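PDB 4R0G: Lpg0393 helical bundle domain-containing protein from Legionella pneumophila subsp. pneumophila str. Philadelphia 1, which probably acts as a guanine-nucleotide exchange factor for Rab5, Rab21 and Rab22 through a VPS9-like domain, to which a helical bundle domain is joined. Local coordinates for residues A[192-203]-A[224-234]. Numbering follows the deposited sequence.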
ATOM      1  N   LEU A 192       6.753   5.503 -31.077  1.00 75.16           N
ATOM      2  CA  LEU A 192       5.405   5.220 -30.629  1.00 76.52           C
ATOM      3  C   LEU A 192       5.206   5.436 -29.115  1.00 78.47           C
ATOM      4  O   LEU A 192       4.071   5.496 -28.636  1.00 75.55           O
ATOM      5  CB  LEU A 192       5.043   3.793 -31.045  1.00 75.68           C
ATOM      6  CG  LEU A 192       4.986   3.577 -32.566  1.00 73.61           C
ATOM      7  CD1 LEU A 192       4.603   2.139 -32.915  1.00 75.24           C
ATOM      8  CD2 LEU A 192       4.017   4.567 -33.230  1.00 67.11           C
ATOM      9  N   LYS A 193       6.308   5.603 -28.385  1.00 77.96           N
ATOM     10  CA  LYS A 193       6.276   5.788 -26.936  1.00 72.74           C
ATOM     11  C   LYS A 193       5.311   6.902 -26.524  1.00 69.13           C
ATOM     12  O   LYS A 193       4.574   6.793 -25.544  1.00 69.03           O
ATOM     13  CB  LYS A 193       7.687   6.088 -26.411  1.00 69.48           C
ATOM     14  CG  LYS A 193       7.724   6.430 -24.934  1.00 67.27           C
ATOM     15  CD  LYS A 193       9.092   6.912 -24.458  1.00 70.81           C
ATOM     16  CE  LYS A 193       8.939   7.545 -23.066  1.00 76.74           C
ATOM     17  NZ  LYS A 193      10.091   8.335 -22.547  1.00 71.92           N
ATOM     18  N   SER A 194       5.307   7.974 -27.289  1.00 63.83           N
ATOM     19  CA  SER A 194       4.473   9.094 -26.947  1.00 67.21           C
ATOM     20  C   SER A 194       2.996   8.733 -27.132  1.00 72.01           C
ATOM     21  O   SER A 194       2.138   9.103 -26.321  1.00 72.69           O
ATOM     22  CB  SER A 194       4.875  10.312 -27.787  1.00 75.79           C
ATOM     23  OG  SER A 194       5.630   9.924 -28.925  1.00 73.94           O
ATOM     24  N   SER A 195       2.684   7.998 -28.188  1.00 67.48           N
ATOM     25  CA  SER A 195       1.290   7.655 -28.417  1.00 68.11           C
ATOM     26  C   SER A 195       0.843   6.493 -27.516  1.00 65.83           C
ATOM     27  O   SER A 195      -0.352   6.260 -27.322  1.00 60.51           O
ATOM     28  CB  SER A 195       1.026   7.373 -29.904  1.00 76.75           C
ATOM     29  OG  SER A 195       1.925   6.401 -30.404  1.00 80.08           O
ATOM     30  N   ARG A 196       1.818   5.765 -26.979  1.00 67.46           N
ATOM     31  CA  ARG A 196       1.569   4.674 -26.040  1.00 57.51           C
ATOM     32  C   ARG A 196       1.340   5.200 -24.624  1.00 55.62           C
ATOM     33  O   ARG A 196       0.523   4.675 -23.868  1.00 49.85           O
ATOM     34  CB  ARG A 196       2.745   3.702 -26.066  1.00 56.04           C
ATOM     35  CG  ARG A 196       2.345   2.253 -25.993  1.00 55.97           C
ATOM     36  CD  ARG A 196       3.429   1.378 -26.530  1.00 55.75           C
ATOM     37  NE  ARG A 196       4.719   1.781 -25.999  1.00 57.68           N
ATOM     38  CZ  ARG A 196       5.851   1.655 -26.669  1.00 64.55           C
ATOM     39  NH1 ARG A 196       6.999   2.034 -26.132  1.00 65.79           N
ATOM     40  NH2 ARG A 196       5.824   1.141 -27.886  1.00 69.39           N
ATOM     41  N   ILE A 197       2.075   6.243 -24.262  1.00 58.74           N
ATOM     42  CA  ILE A 197       1.811   6.933 -23.004  1.00 58.01           C
ATOM     43  C   ILE A 197       0.395   7.484 -23.005  1.00 57.69           C
ATOM     44  O   ILE A 197      -0.370   7.255 -22.057  1.00 56.04           O
ATOM     45  CB  ILE A 197       2.787   8.083 -22.768  1.00 52.30           C
ATOM     46  CG1 ILE A 197       4.112   7.547 -22.274  1.00 47.55           C
ATOM     47  CG2 ILE A 197       2.245   9.028 -21.712  1.00 55.24           C
ATOM     48  CD1 ILE A 197       5.099   8.599 -22.120  1.00 53.75           C
ATOM     49  N   SER A 198       0.058   8.196 -24.081  1.00 55.91           N
ATOM     50  CA  SER A 198      -1.278   8.744 -24.254  1.00 52.38           C
ATOM     51  C   SER A 198      -2.374   7.703 -24.043  1.00 50.65           C
ATOM     52  O   SER A 198      -3.447   8.011 -23.521  1.00 55.41           O
ATOM     53  CB  SER A 198      -1.415   9.366 -25.641  1.00 50.29           C
ATOM     54  OG  SER A 198      -2.728   9.866 -25.828  1.00 54.62           O
ATOM     55  N   LEU A 199      -2.097   6.467 -24.445  1.00 51.02           N
ATOM     56  CA  LEU A 199      -3.047   5.374 -24.262  1.00 49.93           C
ATOM     57  C   LEU A 199      -3.191   4.967 -22.800  1.00 45.84           C
ATOM     58  O   LEU A 199      -4.287   4.703 -22.354  1.00 46.25           O
ATOM     59  CB  LEU A 199      -2.627   4.165 -25.081  1.00 50.62           C
ATOM     60  CG  LEU A 199      -3.038   4.151 -26.543  1.00 45.73           C
ATOM     61  CD1 LEU A 199      -2.160   3.183 -27.312  1.00 51.28           C
ATOM     62  CD2 LEU A 199      -4.467   3.730 -26.628  1.00 44.69           C
ATOM     63  N   VAL A 200      -2.088   4.924 -22.060  1.00 45.29           N
ATOM     64  CA  VAL A 200      -2.128   4.489 -20.668  1.00 46.41           C
ATOM     65  C   VAL A 200      -2.850   5.516 -19.801  1.00 46.69           C
ATOM     66  O   VAL A 200      -3.658   5.173 -18.924  1.00 43.14           O
ATOM     67  CB  VAL A 200      -0.707   4.218 -20.115  1.00 42.22           C
ATOM     68  CG1 VAL A 200      -0.781   3.782 -18.672  1.00 35.74           C
ATOM     69  CG2 VAL A 200      -0.013   3.151 -20.948  1.00 36.19           C
ATOM     70  N   VAL A 201      -2.559   6.780 -20.069  1.00 47.35           N
ATOM     71  CA  VAL A 201      -3.199   7.890 -19.381  1.00 48.91           C
ATOM     72  C   VAL A 201      -4.713   7.827 -19.519  1.00 48.26           C
ATOM     73  O   VAL A 201      -5.455   8.039 -18.553  1.00 51.25           O
ATOM     74  CB  VAL A 201      -2.671   9.227 -19.928  1.00 47.02           C
ATOM     75  CG1 VAL A 201      -3.425  10.369 -19.315  1.00 42.71           C
ATOM     76  CG2 VAL A 201      -1.189   9.336 -19.641  1.00 41.14           C
ATOM     77  N   ARG A 202      -5.172   7.522 -20.722  1.00 44.03           N
ATOM     78  CA  ARG A 202      -6.599   7.503 -20.969  1.00 47.29           C
ATOM     79  C   ARG A 202      -7.206   6.279 -20.326  1.00 42.26           C
ATOM     80  O   ARG A 202      -8.290   6.343 -19.781  1.00 46.38           O
ATOM     81  CB  ARG A 202      -6.899   7.574 -22.471  1.00 48.68           C
ATOM     82  CG  ARG A 202      -6.590   8.939 -23.044  1.00 48.90           C
ATOM     83  CD  ARG A 202      -6.217   8.866 -24.490  1.00 53.80           C
ATOM     84  NE  ARG A 202      -7.151   8.024 -25.218  1.00 60.95           N
ATOM     85  CZ  ARG A 202      -6.811   7.286 -26.267  1.00 59.92           C
ATOM     86  NH1 ARG A 202      -5.554   7.315 -26.703  1.00 48.56           N
ATOM     87  NH2 ARG A 202      -7.731   6.529 -26.861  1.00 62.57           N
ATOM     88  N   LEU A 203      -6.495   5.164 -20.390  1.00 42.87           N
ATOM     89  CA  LEU A 203      -6.892   3.966 -19.668  1.00 47.36           C
ATOM     90  C   LEU A 203      -6.990   4.261 -18.161  1.00 47.62           C
ATOM     91  O   LEU A 203      -7.983   3.918 -17.520  1.00 40.95           O
ATOM     92  CB  LEU A 203      -5.917   2.822 -19.941  1.00 42.74           C
ATOM     93  CG  LEU A 203      -6.114   1.596 -19.038  1.00 47.12           C
ATOM     94  CD1 LEU A 203      -7.373   0.823 -19.399  1.00 33.94           C
ATOM     95  CD2 LEU A 203      -4.839   0.687 -19.048  1.00 48.02           C
ATOM     96  N   TYR A 224      -7.996  -0.798 -24.951  1.00 47.12           N
ATOM     97  CA  TYR A 224      -6.745  -0.108 -24.672  1.00 42.55           C
ATOM     98  C   TYR A 224      -5.569  -1.063 -24.762  1.00 48.93           C
ATOM     99  O   TYR A 224      -4.574  -0.783 -25.447  1.00 51.87           O
ATOM    100  CB  TYR A 224      -6.764   0.552 -23.284  1.00 45.10           C
ATOM    101  CG  TYR A 224      -7.533   1.862 -23.229  1.00 43.92           C
ATOM    102  CD1 TYR A 224      -7.050   2.988 -23.856  1.00 44.75           C
ATOM    103  CD2 TYR A 224      -8.727   1.968 -22.534  1.00 37.77           C
ATOM    104  CE1 TYR A 224      -7.738   4.186 -23.815  1.00 48.71           C
ATOM    105  CE2 TYR A 224      -9.421   3.157 -22.481  1.00 41.74           C
ATOM    106  CZ  TYR A 224      -8.918   4.272 -23.124  1.00 47.55           C
ATOM    107  OH  TYR A 224      -9.590   5.483 -23.105  1.00 42.87           O
ATOM    108  N   VAL A 225      -5.651  -2.186 -24.057  1.00 48.70           N
ATOM    109  CA  VAL A 225      -4.526  -3.123 -24.075  1.00 52.65           C
ATOM    110  C   VAL A 225      -4.244  -3.597 -25.497  1.00 49.67           C
ATOM    111  O   VAL A 225      -3.095  -3.768 -25.899  1.00 44.91           O
ATOM    112  CB  VAL A 225      -4.770  -4.332 -23.162  1.00 52.58           C
ATOM    113  CG1 VAL A 225      -3.639  -5.324 -23.294  1.00 53.90           C
ATOM    114  CG2 VAL A 225      -4.902  -3.884 -21.739  1.00 48.68           C
ATOM    115  N   LYS A 226      -5.303  -3.778 -26.271  1.00 49.95           N
ATOM    116  CA  LYS A 226      -5.100  -4.165 -27.645  1.00 51.29           C
ATOM    117  C   LYS A 226      -4.302  -3.104 -28.393  1.00 48.05           C
ATOM    118  O   LYS A 226      -3.246  -3.426 -28.916  1.00 50.74           O
ATOM    119  CB  LYS A 226      -6.406  -4.477 -28.342  1.00 47.64           C
ATOM    120  CG  LYS A 226      -6.168  -4.952 -29.764  1.00 65.49           C
ATOM    121  CD  LYS A 226      -7.480  -5.138 -30.494  1.00 64.68           C
ATOM    122  CE  LYS A 226      -7.309  -5.005 -31.981  1.00 57.12           C
ATOM    123  NZ  LYS A 226      -8.560  -5.499 -32.574  1.00 69.12           N
ATOM    124  N   LYS A 227      -4.779  -1.855 -28.400  1.00 51.30           N
ATOM    125  CA  LYS A 227      -4.072  -0.735 -29.062  1.00 55.59           C
ATOM    126  C   LYS A 227      -2.618  -0.614 -28.621  1.00 54.98           C
ATOM    127  O   LYS A 227      -1.730  -0.409 -29.462  1.00 60.96           O
ATOM    128  CB  LYS A 227      -4.767   0.631 -28.859  1.00 52.17           C
ATOM    129  CG  LYS A 227      -6.218   0.777 -29.379  1.00 57.34           C
ATOM    130  CD  LYS A 227      -6.800   2.194 -29.020  1.00 68.12           C
ATOM    131  CE  LYS A 227      -8.345   2.341 -29.181  1.00 62.19           C
ATOM    132  NZ  LYS A 227      -8.916   3.245 -28.103  1.00 57.12           N
ATOM    133  N   LEU A 228      -2.379  -0.737 -27.315  1.00 47.64           N
ATOM    134  CA  LEU A 228      -1.001  -0.800 -26.784  1.00 53.06           C
ATOM    135  C   LEU A 228      -0.123  -1.901 -27.417  1.00 53.06           C
ATOM    136  O   LEU A 228       1.020  -1.650 -27.770  1.00 55.55           O
ATOM    137  CB  LEU A 228      -0.995  -0.941 -25.250  1.00 51.99           C
ATOM    138  CG  LEU A 228      -1.597   0.256 -24.523  1.00 47.45           C
ATOM    139  CD1 LEU A 228      -2.283  -0.146 -23.237  1.00 42.54           C
ATOM    140  CD2 LEU A 228      -0.477   1.203 -24.240  1.00 49.38           C
ATOM    141  N   TRP A 229      -0.647  -3.114 -27.562  1.00 50.02           N
ATOM    142  CA  TRP A 229       0.112  -4.162 -28.224  1.00 54.18           C
ATOM    143  C   TRP A 229       0.477  -3.748 -29.645  1.00 60.16           C
ATOM    144  O   TRP A 229       1.596  -3.987 -30.135  1.00 60.93           O
ATOM    145  CB  TRP A 229      -0.644  -5.489 -28.227  1.00 50.53           C
ATOM    146  CG  TRP A 229      -0.385  -6.313 -26.986  1.00 46.12           C
ATOM    147  CD1 TRP A 229      -1.272  -6.595 -25.986  1.00 51.18           C
ATOM    148  CD2 TRP A 229       0.851  -6.928 -26.605  1.00 51.66           C
ATOM    149  NE1 TRP A 229      -0.671  -7.354 -25.015  1.00 52.26           N
ATOM    150  CE2 TRP A 229       0.632  -7.575 -25.367  1.00 50.21           C
ATOM    151  CE3 TRP A 229       2.124  -6.998 -27.189  1.00 57.16           C
ATOM    152  CZ2 TRP A 229       1.632  -8.289 -24.706  1.00 55.16           C
ATOM    153  CZ3 TRP A 229       3.120  -7.708 -26.530  1.00 60.39           C
ATOM    154  CH2 TRP A 229       2.866  -8.344 -25.298  1.00 59.91           C
ATOM    155  N   GLU A 230      -0.452  -3.078 -30.303  1.00 59.34           N
ATOM    156  CA  GLU A 230      -0.200  -2.683 -31.678  1.00 67.81           C
ATOM    157  C   GLU A 230       0.772  -1.514 -31.783  1.00 63.86           C
ATOM    158  O   GLU A 230       1.219  -1.166 -32.872  1.00 69.18           O
ATOM    159  CB  GLU A 230      -1.515  -2.470 -32.431  1.00 67.68           C
ATOM    160  CG  GLU A 230      -2.410  -3.712 -32.292  1.00 77.69           C
ATOM    161  CD  GLU A 230      -3.550  -3.793 -33.298  1.00 94.66           C
ATOM    162  OE1 GLU A 230      -4.551  -3.044 -33.129  1.00 86.92           O
ATOM    163  OE2 GLU A 230      -3.443  -4.625 -34.240  1.00 92.33           O
ATOM    164  N   MET A 231       1.137  -0.952 -30.637  1.00 60.01           N
ATOM    165  CA  MET A 231       2.068   0.169 -30.601  1.00 63.32           C
ATOM    166  C   MET A 231       3.508  -0.296 -30.404  1.00 68.72           C
ATOM    167  O   MET A 231       4.423   0.523 -30.283  1.00 72.49           O
ATOM    168  CB  MET A 231       1.667   1.184 -29.532  1.00 62.47           C
ATOM    169  CG  MET A 231       0.412   1.979 -29.891  1.00 65.39           C
ATOM    170  SD  MET A 231       0.606   2.893 -31.446  1.00 88.61           S
ATOM    171  CE  MET A 231      -0.370   1.911 -32.599  1.00 70.83           C
ATOM    172  N   GLN A 232       3.700  -1.615 -30.397  1.00 67.88           N
ATOM    173  CA  GLN A 232       5.032  -2.222 -30.308  1.00 68.75           C
ATOM    174  C   GLN A 232       5.793  -1.835 -29.046  1.00 63.97           C
ATOM    175  O   GLN A 232       6.816  -1.161 -29.118  1.00 60.31           O
ATOM    176  CB  GLN A 232       5.872  -1.848 -31.528  1.00 77.17           C
ATOM    177  CG  GLN A 232       5.215  -2.126 -32.874  1.00 84.38           C
ATOM    178  CD  GLN A 232       6.223  -2.121 -34.012  1.00104.01           C
ATOM    179  OE1 GLN A 232       7.045  -1.202 -34.128  1.00108.20           O
ATOM    180  NE2 GLN A 232       6.191  -3.172 -34.837  1.00103.50           N
ATOM    181  N   PRO A 233       5.302  -2.298 -27.889  1.00 64.35           N
ATOM    182  CA  PRO A 233       5.839  -1.962 -26.569  1.00 63.93           C
ATOM    183  C   PRO A 233       7.203  -2.586 -26.269  1.00 62.81           C
ATOM    184  O   PRO A 233       7.626  -3.537 -26.926  1.00 64.21           O
ATOM    185  CB  PRO A 233       4.791  -2.552 -25.621  1.00 61.55           C
ATOM    186  CG  PRO A 233       4.234  -3.686 -26.367  1.00 60.92           C
ATOM    187  CD  PRO A 233       4.136  -3.193 -27.777  1.00 60.35           C
ATOM    188  N   ALA A 234       7.866  -2.050 -25.247  1.00 58.64           N
ATOM    189  CA  ALA A 234       9.160  -2.553 -24.823  1.00 59.09           C
ATOM    190  C   ALA A 234       8.979  -3.880 -24.115  1.00 60.80           C
ATOM    191  O   ALA A 234       7.853  -4.272 -23.795  1.00 61.34           O
ATOM    192  CB  ALA A 234       9.805  -1.558 -23.880  1.00 58.42           C
TER
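Leu199 and Leu228 meet between two nearly antiparallel helices, 193-203 and 224-229, whose axes run 171° apart and approach to 9.9 Å. Branched leucines suit this seam: Leu199 CB packs on Leu228 CD2 at 3.8 Å, Leu199 CD1 reaches Met231 CG, and Leu199 CD2 rests on the aliphatic part of Lys227, whose amine lies farther out near Arg202. Toward Leu203, the broad ring of Tyr224 fills the seam. Leu203 CB sits over one ring face in a CH-pi contact, 4.0 Å from the centroid, and Arg202 crosses the ring at about a right angle, its CB 3.5 Å from Tyr224 OH, with Tyr224 CE1 over one face of its guanidinium and the planes 65° apart.

At the turn from Trp229 to Gln232, Arg196 takes over. Its chain runs past Met231, CD lying 3.5 Å from Met231 CB, then bends at chi3 (46°) to bring NH2 to Met231 O, a bent 2.8 Å hydrogen bond near the guanidinium plane but above the carbonyl plane. Arginine suits this place because its several N-H groups also let NH1 form salt bridges with Asp190 and Glu237. This is antiparallel packing of a helical bundle: helix 155-183 packs against the first helix, helix 235-244 against the second.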